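Local coordinates for protein predicted acetamidase/formamidase (Thermoanaerobacter tengcongensis, PDB 3TKK) that probably hydrolyses carbon-nitrogen bonds in linear amides such as acetamide or formamide, and holds a zinc and a calcium ion side by side, at residues K119-F122 with L126-P129; G183-L188 with G203-E208; L98-N103 with Q277-L282; M158-I163 with A229-A234. One frame throughout, in Å; residues are numbered along the deposited sequence.

Contact 1: residues K119-F122 with L126-P129; sequences KVIF and LALP
V120 and L128 exchange two backbone hydrogen bonds, V120 N to L128 O and L128 N to V120 O, each 2.7 Å, as the hydrogen-bonded pair of a short antiparallel beta hairpin. K119-P129 and I121-A127 flank it as non-hydrogen-bonded pairs. Beyond I121, the centre of an inverse gamma turn, F122 N makes a weak bond to L126 O (3.1 Å, 126° at the hydrogen). K119 CA, 3.4 Å from L128 O, and A127 CA, 3.2 Å from V120 O, add a softer C-H donor to each carbonyl of the central pair. On one face, A127 CB is met by K119 CD at 3.9 Å and by I121 CD1; the lysine chain then bends (chi3 -63°) and carries NZ away to a salt bridge with D117. On the other, V120 and L128 meet CB to CB at 4.3 Å. Past the strand ends, F122 has CG anti to its N (chi1 -180°), which lays the ring side by side with L126, CD2 to CD2 3.9 Å. Strand 119-121 continues the pairing to strand 108-116, while V120 and L128 rest on A187 and L188. F122, L126 and L128 pack against T265, L266 and T270 on helix 260-270 of the second subunit.

Contact 2: residues G183-L188 with G203-E208; sequences GDLHAL and GKVLLE. With ZN (zinc ion), chain F; CA (calcium ion), chain G.
Strands 183-186 and 203-208 belong to different sheets and run almost perpendicular, 100° between their directions and 8.4 Å at closest approach, with L185 facing G203. L185 alone on its strand spans the gap. Its CG stands anti to the carbonyl carbon (chi1 -45°), aiming one methyl, CD1, at the bare backbone 3.5 Å from G203 CA, tighter than usual, while CD2 touches V205 CG2 at 3.6 Å. CD1 crowds the place that a beta carbon on G203 would take. I134 and I84 add to this apolar patch between the sheets. The residues flanking L185 turn to the metals instead: D184 OD1 and H186 NE2 each bind zinc at 2.1 Å, and D184 OD2 binds calcium at 2.3 Å, one carboxylate bridging two cations. Water 1 bridges them as well, 2.0 Å from zinc and 2.5 Å from calcium. E200 and the sulfinic acid form of C39 also serve zinc; N157 and D159 also serve calcium. L185, between two metal ligands in sequence, thus packs the strand on the neighbouring sheet. Two cations on one water would probably polarise it, which would suit the hydrolase activity assigned to the family.

Contact 3: residues L98-N103 with Q277-L282; sequences LGVLGN and QVVDPL
G99 and V100 meet V278 and V279 in a small loop-to-loop contact, joining the connection between strands 89-95 and 108-116 to the one between strands 272-277 and 283-290. It is apolar at its centre, with a water at its border. V279 CG1 lies against the glycine backbone, 3.6 Å from G99 CA; chi1 of -65° sets this branch anti to the carbonyl carbon and points it at G99. V100 CG2 meets V278 CG2, also at 3.6 Å, the two valines crossing at a slant. Water 4 links the backbones, accepting from G99 N at 2.9 Å and donating to V279 O at 3.0 Å. Each loop is braced from within. G99 to G102 is a type I turn, and G99 enters it with a positive phi of 67°, a backbone shape most easily taken by glycine. In the partner loop the Q277 carboxamide acts as a crosslink: OE1 accepts from V279 N (2.8 Å) and D280 N (2.6 Å), which reach it from opposite faces of its plane, and NE2 donates to T284 OG1 and to L282 O, the latter at a doubtfully short 2.5 Å. The bonds to OE1 and T284 probably hold the amide against turning. V100 and V278 further bond through their backbones to V194 and G192, and V245 of the second subunit packs on V100. V279 touches E193, and its side chain is about 7 Å from the calcium ion. With methyls and one water between the loops, the fit rests on shape, whereas the Q277 amide holds two backbone N-H groups and so probably helps position V279.

Contact 4: residues M158-I163 with A229-A234; sequences MDTTLI and ATIASA. With CA (calcium ion), chain G.
I231, which has the most surface buried here, receives M158 and T160 where a metal-binding loop with a type I turn (T160 to I163) packs on one face of strand 227-234 in the nine-stranded mixed sheet. Its two branches diverge: CG2, anti to the backbone N, touches M158 SD at 3.9 Å, and CD1, at the end of the other branch, meets T160 CG2 tip to tip at 4.2 Å. M158 crosses I231 at about a right angle; the bend at its sulfur (chi3 -83°) turns the chain end aside. Farther along, L162 CD1 rests on A229 CB at 3.9 Å. The opposite face of the strand, with T230 and A232, is covered by helix 237-255. T160 OG1 folds back to donate to M158 O over 2.9 Å, from well above the carbonyl plane (61° out of it), and also bonds S276 OG. With a valine in its place, M158 O and S276 OG would probably each lose a partner, leaving the loop round D159 freer to shift. Between the two residues that touch I231, D159 takes no part in that packing and binds calcium with both carboxylate oxygens, OD1 at 2.3 Å and OD2 at 2.6 Å.

In the fold
From the N terminus, contact 3 opens first, at 98-103, and closes last, at 277-282, so its long loop encloses the other three. Within it contact 1 opens and shuts at once as a local hairpin, ahead of contact 4, which starts at 158-163. Contact 2 opens and closes before strand 229-234 completes contact 4, so it lies wholly inside; none of the loops cross. Contacts 2 and 4 share the calcium ion and its three waters, and their far strands lie in the same nine-stranded sheet. Contacts 1 and 2 touch through packing, and Q277 of contact 3 packs on D159. Contacts 1 and 3, about 11 Å apart at nearest atoms, both reach the second subunit.

Contact 1: residues K119-F122 with L126-P129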
loop_
_atom_site.group_PDB
_atom_site.type_symbol
_atom_site.label_atom_id
_atom_site.label_comp_id
_atom_site.label_asym_id
_atom_site.label_seq_id
_atom_site.Cartn_x
_atom_site.Cartn_y
_atom_site.Cartn_z
ATOM N N LYS A 119 16.483 13.622 13.544
ATOM C CA LYS A 119 15.068 13.383 13.931
ATOM C C LYS A 119 14.139 14.566 13.741
ATOM O O LYS A 119 14.487 15.703 14.097
ATOM C CB LYS A 119 15.045 12.911 15.415
ATOM C CG LYS A 119 15.532 11.494 15.650
ATOM C CD LYS A 119 15.734 11.219 17.122
ATOM C CE LYS A 119 16.861 12.167 17.698
ATOM N NZ LYS A 119 17.297 12.030 19.239
ATOM N N VAL A 120 12.941 14.332 13.198
ATOM C CA VAL A 120 11.910 15.250 13.334
ATOM C C VAL A 120 11.423 15.341 14.786
ATOM O O VAL A 120 10.907 14.367 15.323
ATOM C CB VAL A 120 10.705 14.862 12.431
ATOM C CG1 VAL A 120 9.719 15.888 12.606
ATOM C CG2 VAL A 120 11.163 14.817 10.946
ATOM N N ILE A 121 11.627 16.493 15.438
ATOM C CA ILE A 121 11.073 16.726 16.775
ATOM C C ILE A 121 9.606 17.148 16.604
ATOM O O ILE A 121 9.306 18.357 16.495
ATOM C CB ILE A 121 11.742 17.863 17.530
ATOM C CG1 ILE A 121 13.216 17.551 17.870
ATOM C CG2 ILE A 121 11.058 18.021 18.907
ATOM C CD1 ILE A 121 13.705 16.277 17.356
ATOM N N PHE A 122 8.736 16.162 16.520
ATOM C CA PHE A 122 7.290 16.361 16.274
ATOM C C PHE A 122 6.674 17.075 17.476
ATOM O O PHE A 122 5.838 17.998 17.329
ATOM C CB PHE A 122 6.621 14.976 16.024
ATOM C CG PHE A 122 5.150 15.031 15.760
ATOM C CD1 PHE A 122 4.678 15.408 14.517
ATOM C CD2 PHE A 122 4.252 14.864 16.810
ATOM C CE1 PHE A 122 3.281 15.461 14.242
ATOM C CE2 PHE A 122 2.916 14.945 16.618
ATOM C CZ PHE A 122 2.406 15.242 15.301
ATOM N N LEU A 126 7.667 13.069 21.177
ATOM C CA LEU A 126 7.895 12.187 20.085
ATOM C C LEU A 126 8.954 12.743 19.130
ATOM O O LEU A 126 8.755 13.827 18.561
ATOM C CB LEU A 126 6.597 12.121 19.287
ATOM C CG LEU A 126 5.969 10.873 18.723
ATOM C CD1 LEU A 126 5.655 10.113 19.865
ATOM C CD2 LEU A 126 4.667 11.196 18.016
ATOM N N ALA A 127 10.018 11.986 18.876
ATOM C CA ALA A 127 11.005 12.409 17.896
ATOM C C ALA A 127 11.043 11.336 16.843
ATOM O O ALA A 127 11.030 10.166 17.189
ATOM C CB ALA A 127 12.406 12.574 18.565
ATOM N N LEU A 128 11.056 11.684 15.557
ATOM C CA LEU A 128 10.884 10.622 14.555
ATOM C C LEU A 128 12.047 10.643 13.612
ATOM O O LEU A 128 12.295 11.685 12.931
ATOM C CB LEU A 128 9.641 10.867 13.664
ATOM C CG LEU A 128 8.396 11.042 14.558
ATOM C CD1 LEU A 128 7.234 11.511 13.626
ATOM C CD2 LEU A 128 8.014 9.744 15.224
ATOM N N PRO A 129 12.711 9.485 13.486
ATOM C CA PRO A 129 13.980 9.398 12.658
ATOM C C PRO A 129 13.697 9.894 11.246
ATOM O O PRO A 129 12.600 9.580 10.737
ATOM C CB PRO A 129 14.267 7.885 12.671
ATOM C CG PRO A 129 13.827 7.486 14.270
ATOM C CD PRO A 129 12.368 8.181 14.095
#

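Contact 2: residues G183-L188 with G203-E208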
loop_
_atom_site.group_PDB
_atom_site.type_symbol
_atom_site.label_atom_id
_atom_site.label_comp_id
_atom_site.label_asym_id
_atom_site.label_seq_id
_atom_site.Cartn_x
_atom_site.Cartn_y
_atom_site.Cartn_z
ATOM N N GLY A 183 11.748 19.040 -6.628
ATOM C CA GLY A 183 11.693 19.829 -5.434
ATOM C C GLY A 183 10.832 19.095 -4.396
ATOM O O GLY A 183 10.667 17.917 -4.478
ATOM N N ASP A 184 10.178 19.882 -3.541
ATOM C CA ASP A 184 9.276 19.368 -2.488
ATOM C C ASP A 184 9.830 18.276 -1.718
ATOM O O ASP A 184 9.128 17.226 -1.639
ATOM C CB ASP A 184 7.963 18.900 -3.212
ATOM C CG ASP A 184 6.897 18.357 -2.280
ATOM O OD1 ASP A 184 6.690 18.924 -1.228
ATOM O OD2 ASP A 184 6.154 17.363 -2.576
ATOM N N LEU A 185 11.047 18.446 -1.140
ATOM C CA LEU A 185 11.596 17.465 -0.292
ATOM C C LEU A 185 10.815 17.326 1.014
ATOM O O LEU A 185 10.184 18.331 1.481
ATOM C CB LEU A 185 13.136 17.676 0.063
ATOM C CG LEU A 185 14.164 18.043 -1.042
ATOM C CD1 LEU A 185 15.716 18.276 -0.494
ATOM C CD2 LEU A 185 14.198 17.056 -2.121
ATOM N N HIS A 186 10.903 16.096 1.587
ATOM C CA HIS A 186 10.198 15.810 2.879
ATOM C C HIS A 186 11.233 15.158 3.725
ATOM O O HIS A 186 11.958 14.366 3.171
ATOM C CB HIS A 186 8.998 14.858 2.794
ATOM C CG HIS A 186 7.884 15.353 1.930
ATOM N ND1 HIS A 186 7.056 14.511 1.243
ATOM C CD2 HIS A 186 7.442 16.595 1.687
ATOM C CE1 HIS A 186 6.239 15.215 0.485
ATOM N NE2 HIS A 186 6.459 16.496 0.750
ATOM N N ALA A 187 11.401 15.611 4.964
ATOM C CA ALA A 187 12.279 14.887 5.890
ATOM C C ALA A 187 11.693 13.504 6.324
ATOM O O ALA A 187 12.417 12.633 6.857
ATOM C CB ALA A 187 12.416 15.749 7.147
ATOM N N LEU A 188 10.401 13.344 6.166
ATOM C CA LEU A 188 9.592 12.193 6.590
ATOM C C LEU A 188 8.188 12.319 5.998
ATOM O O LEU A 188 7.648 13.355 6.076
ATOM C CB LEU A 188 9.358 12.215 8.075
ATOM C CG LEU A 188 8.874 10.868 8.686
ATOM C CD1 LEU A 188 9.649 9.602 8.212
ATOM C CD2 LEU A 188 8.804 11.035 10.270
ATOM N N GLY A 203 16.315 21.673 0.958
ATOM C CA GLY A 203 17.455 20.849 1.043
ATOM C C GLY A 203 18.238 20.790 -0.243
ATOM O O GLY A 203 18.037 21.634 -1.148
ATOM N N LYS A 204 18.949 19.699 -0.402
ATOM C CA LYS A 204 19.912 19.572 -1.508
ATOM C C LYS A 204 19.986 18.062 -1.910
ATOM O O LYS A 204 19.994 17.176 -1.010
ATOM C CB LYS A 204 21.253 20.109 -0.983
ATOM C CG LYS A 204 22.390 20.033 -1.951
ATOM C CD LYS A 204 23.663 20.974 -1.567
ATOM C CE LYS A 204 24.809 20.831 -2.747
ATOM N NZ LYS A 204 25.675 22.031 -3.449
ATOM N N VAL A 205 19.911 17.769 -3.217
ATOM C CA VAL A 205 19.830 16.376 -3.735
ATOM C C VAL A 205 21.070 16.205 -4.632
ATOM O O VAL A 205 21.248 17.010 -5.623
ATOM C CB VAL A 205 18.578 16.155 -4.620
ATOM C CG1 VAL A 205 18.627 14.741 -5.361
ATOM C CG2 VAL A 205 17.297 16.318 -3.786
ATOM N N LEU A 206 21.976 15.257 -4.271
ATOM C CA LEU A 206 22.978 14.757 -5.234
ATOM C C LEU A 206 22.421 13.697 -6.158
ATOM O O LEU A 206 22.053 12.571 -5.688
ATOM C CB LEU A 206 24.278 14.262 -4.532
ATOM C CG LEU A 206 25.423 13.773 -5.446
ATOM C CD1 LEU A 206 25.993 14.865 -6.338
ATOM C CD2 LEU A 206 26.724 13.197 -4.599
ATOM N N LEU A 207 22.289 14.011 -7.461
ATOM C CA LEU A 207 21.762 13.019 -8.403
ATOM C C LEU A 207 22.654 12.877 -9.646
ATOM O O LEU A 207 23.555 13.713 -9.956
ATOM C CB LEU A 207 20.380 13.309 -8.848
ATOM C CG LEU A 207 20.142 14.692 -9.453
ATOM C CD1 LEU A 207 20.662 14.680 -10.849
ATOM C CD2 LEU A 207 18.614 15.108 -9.348
ATOM N N GLU A 208 22.380 11.826 -10.391
ATOM C CA GLU A 208 23.120 11.623 -11.630
ATOM C C GLU A 208 22.084 11.330 -12.693
ATOM O O GLU A 208 21.038 10.781 -12.362
ATOM C CB GLU A 208 24.091 10.454 -11.489
ATOM C CG GLU A 208 24.573 10.045 -12.848
ATOM C CD GLU A 208 25.574 8.886 -12.843
ATOM O OE1 GLU A 208 26.229 8.699 -11.783
ATOM O OE2 GLU A 208 25.688 8.177 -13.891
HETATM ZN ZN ZN F . 5.364 18.237 0.281
HETATM CA CA CA G . 3.854 17.013 -2.623
HETATM O O HOH W 1 3.546 17.436 -0.175
HETATM O O HOH W 2 3.490 19.448 -2.998
HETATM O O HOH W 3 1.483 17.651 -2.445
#

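Contact 3: residues L98-N103 with Q277-L282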
loop_
_atom_site.group_PDB
_atom_site.type_symbol
_atom_site.label_atom_id
_atom_site.label_comp_id
_atom_site.label_asym_id
_atom_site.label_seq_id
_atom_site.Cartn_x
_atom_site.Cartn_y
_atom_site.Cartn_z
ATOM N N LEU A 98 -8.569 19.610 4.178
ATOM C CA LEU A 98 -7.287 19.139 3.594
ATOM C C LEU A 98 -6.984 17.691 3.957
ATOM O O LEU A 98 -7.025 17.378 5.094
ATOM C CB LEU A 98 -6.109 20.035 3.988
ATOM C CG LEU A 98 -6.241 21.593 3.716
ATOM C CD1 LEU A 98 -5.136 22.475 4.468
ATOM C CD2 LEU A 98 -6.347 21.969 2.173
ATOM N N GLY A 99 -6.664 16.858 2.955
ATOM C CA GLY A 99 -6.318 15.447 3.129
ATOM C C GLY A 99 -7.504 14.652 3.606
ATOM O O GLY A 99 -8.656 15.177 3.711
ATOM N N VAL A 100 -7.207 13.461 4.134
ATOM C CA VAL A 100 -8.341 12.561 4.319
ATOM C C VAL A 100 -9.216 13.021 5.504
ATOM O O VAL A 100 -10.369 12.714 5.557
ATOM C CB VAL A 100 -7.731 11.195 4.583
ATOM C CG1 VAL A 100 -8.848 10.219 5.101
ATOM C CG2 VAL A 100 -7.137 10.769 3.217
ATOM N N LEU A 101 -8.604 13.675 6.515
ATOM C CA LEU A 101 -9.356 13.988 7.754
ATOM C C LEU A 101 -9.775 15.481 7.631
ATOM O O LEU A 101 -10.234 16.086 8.619
ATOM C CB LEU A 101 -8.532 13.784 9.029
ATOM C CG LEU A 101 -7.915 12.349 9.282
ATOM C CD1 LEU A 101 -7.114 12.267 10.517
ATOM C CD2 LEU A 101 -9.071 11.321 9.268
ATOM N N GLY A 102 -9.729 16.040 6.421
ATOM C CA GLY A 102 -10.166 17.457 6.233
ATOM C C GLY A 102 -11.550 17.740 6.847
ATOM O O GLY A 102 -11.821 18.913 7.353
ATOM N N ASN A 103 -12.414 16.716 6.852
ATOM C CA ASN A 103 -13.824 16.978 7.217
ATOM C C ASN A 103 -13.857 17.048 8.733
ATOM O O ASN A 103 -14.879 17.299 9.264
ATOM C CB ASN A 103 -14.807 15.868 6.753
ATOM C CG ASN A 103 -14.487 14.558 7.422
ATOM O OD1 ASN A 103 -13.370 14.303 7.627
ATOM N ND2 ASN A 103 -15.470 13.746 7.782
ATOM N N GLN A 277 -0.018 8.565 -2.589
ATOM C CA GLN A 277 -0.667 9.642 -1.918
ATOM C C GLN A 277 -2.063 9.670 -2.371
ATOM O O GLN A 277 -2.367 9.329 -3.565
ATOM C CB GLN A 277 -0.023 11.067 -2.187
ATOM C CG GLN A 277 0.194 11.481 -3.634
ATOM C CD GLN A 277 -1.096 11.967 -4.260
ATOM O OE1 GLN A 277 -1.974 12.479 -3.505
ATOM N NE2 GLN A 277 -1.103 12.078 -5.608
ATOM N N VAL A 278 -2.952 10.065 -1.420
ATOM C CA VAL A 278 -4.390 10.212 -1.794
ATOM C C VAL A 278 -4.910 11.590 -1.621
ATOM O O VAL A 278 -6.088 11.793 -1.604
ATOM C CB VAL A 278 -5.249 9.281 -0.909
ATOM C CG1 VAL A 278 -4.748 7.836 -1.132
ATOM C CG2 VAL A 278 -4.986 9.594 0.634
ATOM N N VAL A 279 -4.057 12.596 -1.616
ATOM C CA VAL A 279 -4.641 13.837 -1.187
ATOM C C VAL A 279 -4.358 14.892 -2.336
ATOM O O VAL A 279 -4.729 16.031 -2.190
ATOM C CB VAL A 279 -3.838 14.333 0.139
ATOM C CG1 VAL A 279 -4.019 13.354 1.365
ATOM C CG2 VAL A 279 -2.413 14.557 -0.100
ATOM N N ASP A 280 -3.548 14.561 -3.371
ATOM C CA ASP A 280 -3.182 15.571 -4.362
ATOM C C ASP A 280 -4.309 15.585 -5.418
ATOM O O ASP A 280 -5.336 14.853 -5.321
ATOM C CB ASP A 280 -1.751 15.355 -5.009
ATOM C CG ASP A 280 -0.565 15.368 -3.945
ATOM O OD1 ASP A 280 -0.683 16.160 -2.998
ATOM O OD2 ASP A 280 0.480 14.634 -4.069
ATOM N N PRO A 281 -4.197 16.488 -6.413
ATOM C CA PRO A 281 -5.336 16.613 -7.325
ATOM C C PRO A 281 -5.601 15.257 -8.052
ATOM O O PRO A 281 -6.683 14.938 -8.427
ATOM C CB PRO A 281 -4.837 17.669 -8.344
ATOM C CG PRO A 281 -3.847 18.592 -7.520
ATOM C CD PRO A 281 -3.134 17.504 -6.619
ATOM N N LEU A 282 -4.571 14.450 -8.253
ATOM C CA LEU A 282 -4.763 13.083 -8.628
ATOM C C LEU A 282 -4.097 12.282 -7.535
ATOM O O LEU A 282 -3.114 12.824 -6.866
ATOM C CB LEU A 282 -4.040 12.885 -9.943
ATOM C CG LEU A 282 -4.357 13.682 -11.202
ATOM C CD1 LEU A 282 -3.514 13.191 -12.514
ATOM C CD2 LEU A 282 -5.925 13.724 -11.558
HETATM O O HOH W 4 -6.497 17.092 0.027
#

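Contact 4: residues M158-I163 with A229-A234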
loop_
_atom_site.group_PDB
_atom_site.type_symbol
_atom_site.label_atom_id
_atom_site.label_comp_id
_atom_site.label_asym_id
_atom_site.label_seq_id
_atom_site.Cartn_x
_atom_site.Cartn_y
_atom_site.Cartn_z
ATOM N N MET A 158 4.333 13.280 -7.266
ATOM C CA MET A 158 3.988 11.894 -7.034
ATOM C C MET A 158 4.059 11.460 -5.538
ATOM O O MET A 158 3.590 10.375 -5.254
ATOM C CB MET A 158 4.945 11.001 -7.825
ATOM C CG MET A 158 5.021 11.219 -9.284
ATOM S SD MET A 158 6.094 10.037 -10.150
ATOM C CE MET A 158 7.630 10.885 -9.832
ATOM N N ASP A 159 4.749 12.240 -4.659
ATOM C CA ASP A 159 4.834 12.022 -3.190
ATOM C C ASP A 159 4.953 10.552 -2.925
ATOM O O ASP A 159 4.176 9.918 -2.143
ATOM C CB ASP A 159 3.678 12.623 -2.393
ATOM C CG ASP A 159 3.728 14.187 -2.327
ATOM O OD1 ASP A 159 4.769 14.862 -2.517
ATOM O OD2 ASP A 159 2.630 14.776 -2.345
ATOM N N THR A 160 6.026 10.009 -3.502
ATOM C CA THR A 160 6.358 8.606 -3.350
ATOM C C THR A 160 7.548 8.325 -2.426
ATOM O O THR A 160 8.666 8.778 -2.729
ATOM C CB THR A 160 6.535 7.995 -4.801
ATOM O OG1 THR A 160 5.240 8.028 -5.491
ATOM C CG2 THR A 160 7.054 6.564 -4.650
ATOM N N THR A 161 7.368 7.540 -1.320
ATOM C CA THR A 161 8.311 7.467 -0.271
ATOM C C THR A 161 9.511 6.708 -0.809
ATOM O O THR A 161 10.607 6.908 -0.323
ATOM C CB THR A 161 7.730 6.554 0.940
ATOM O OG1 THR A 161 7.074 5.412 0.326
ATOM C CG2 THR A 161 6.598 7.472 1.794
ATOM N N LEU A 162 9.329 5.879 -1.841
ATOM C CA LEU A 162 10.480 5.163 -2.393
ATOM C C LEU A 162 11.621 6.127 -2.986
ATOM O O LEU A 162 12.659 5.635 -3.344
ATOM C CB LEU A 162 9.992 4.177 -3.512
ATOM C CG LEU A 162 8.924 3.090 -3.096
ATOM C CD1 LEU A 162 8.666 2.140 -4.334
ATOM C CD2 LEU A 162 9.462 2.419 -1.792
ATOM N N ILE A 163 11.250 7.362 -3.442
ATOM C CA ILE A 163 12.236 8.224 -4.083
ATOM C C ILE A 163 13.108 8.842 -3.030
ATOM O O ILE A 163 12.772 9.910 -2.561
ATOM C CB ILE A 163 11.460 9.271 -5.008
ATOM C CG1 ILE A 163 10.613 8.410 -5.956
ATOM C CG2 ILE A 163 12.543 10.189 -5.778
ATOM C CD1 ILE A 163 9.654 9.297 -7.138
ATOM N N ALA A 229 9.188 -0.592 -8.899
ATOM C CA ALA A 229 7.726 -0.439 -8.815
ATOM C C ALA A 229 7.288 0.505 -9.894
ATOM O O ALA A 229 7.949 1.521 -10.024
ATOM C CB ALA A 229 7.395 0.247 -7.467
ATOM N N THR A 230 6.185 0.230 -10.615
ATOM C CA THR A 230 5.764 1.157 -11.628
ATOM C C THR A 230 4.988 2.118 -10.821
ATOM O O THR A 230 4.437 1.677 -9.744
ATOM C CB THR A 230 4.836 0.407 -12.652
ATOM O OG1 THR A 230 3.970 -0.518 -11.915
ATOM C CG2 THR A 230 5.716 -0.550 -13.617
ATOM N N ILE A 231 4.859 3.396 -11.292
ATOM C CA ILE A 231 4.079 4.433 -10.533
ATOM C C ILE A 231 3.005 4.969 -11.498
ATOM O O ILE A 231 3.314 5.095 -12.711
ATOM C CB ILE A 231 4.982 5.615 -10.268
ATOM C CG1 ILE A 231 6.329 5.174 -9.547
ATOM C CG2 ILE A 231 4.213 6.748 -9.406
ATOM C CD1 ILE A 231 6.084 4.696 -8.250
ATOM N N ALA A 232 1.784 5.215 -11.058
ATOM C CA ALA A 232 0.829 5.910 -11.980
ATOM C C ALA A 232 -0.102 6.827 -11.196
ATOM O O ALA A 232 -0.322 6.521 -10.020
ATOM C CB ALA A 232 -0.031 4.907 -12.650
ATOM N N SER A 233 -0.766 7.828 -11.887
ATOM C CA SER A 233 -1.673 8.697 -11.170
ATOM C C SER A 233 -2.946 8.811 -12.018
ATOM O O SER A 233 -2.856 8.651 -13.203
ATOM C CB SER A 233 -1.011 10.113 -10.921
ATOM O OG SER A 233 0.304 9.921 -10.311
ATOM N N ALA A 234 -4.077 9.018 -11.363
ATOM C CA ALA A 234 -5.429 9.144 -11.911
ATOM C C ALA A 234 -6.312 9.752 -10.864
ATOM O O ALA A 234 -5.933 9.884 -9.687
ATOM C CB ALA A 234 -5.987 7.768 -12.292
HETATM CA CA CA G . 3.854 17.013 -2.623
HETATM O O HOH W 1 3.546 17.436 -0.175
HETATM O O HOH W 2 3.490 19.448 -2.998
HETATM O O HOH W 3 1.483 17.651 -2.445
#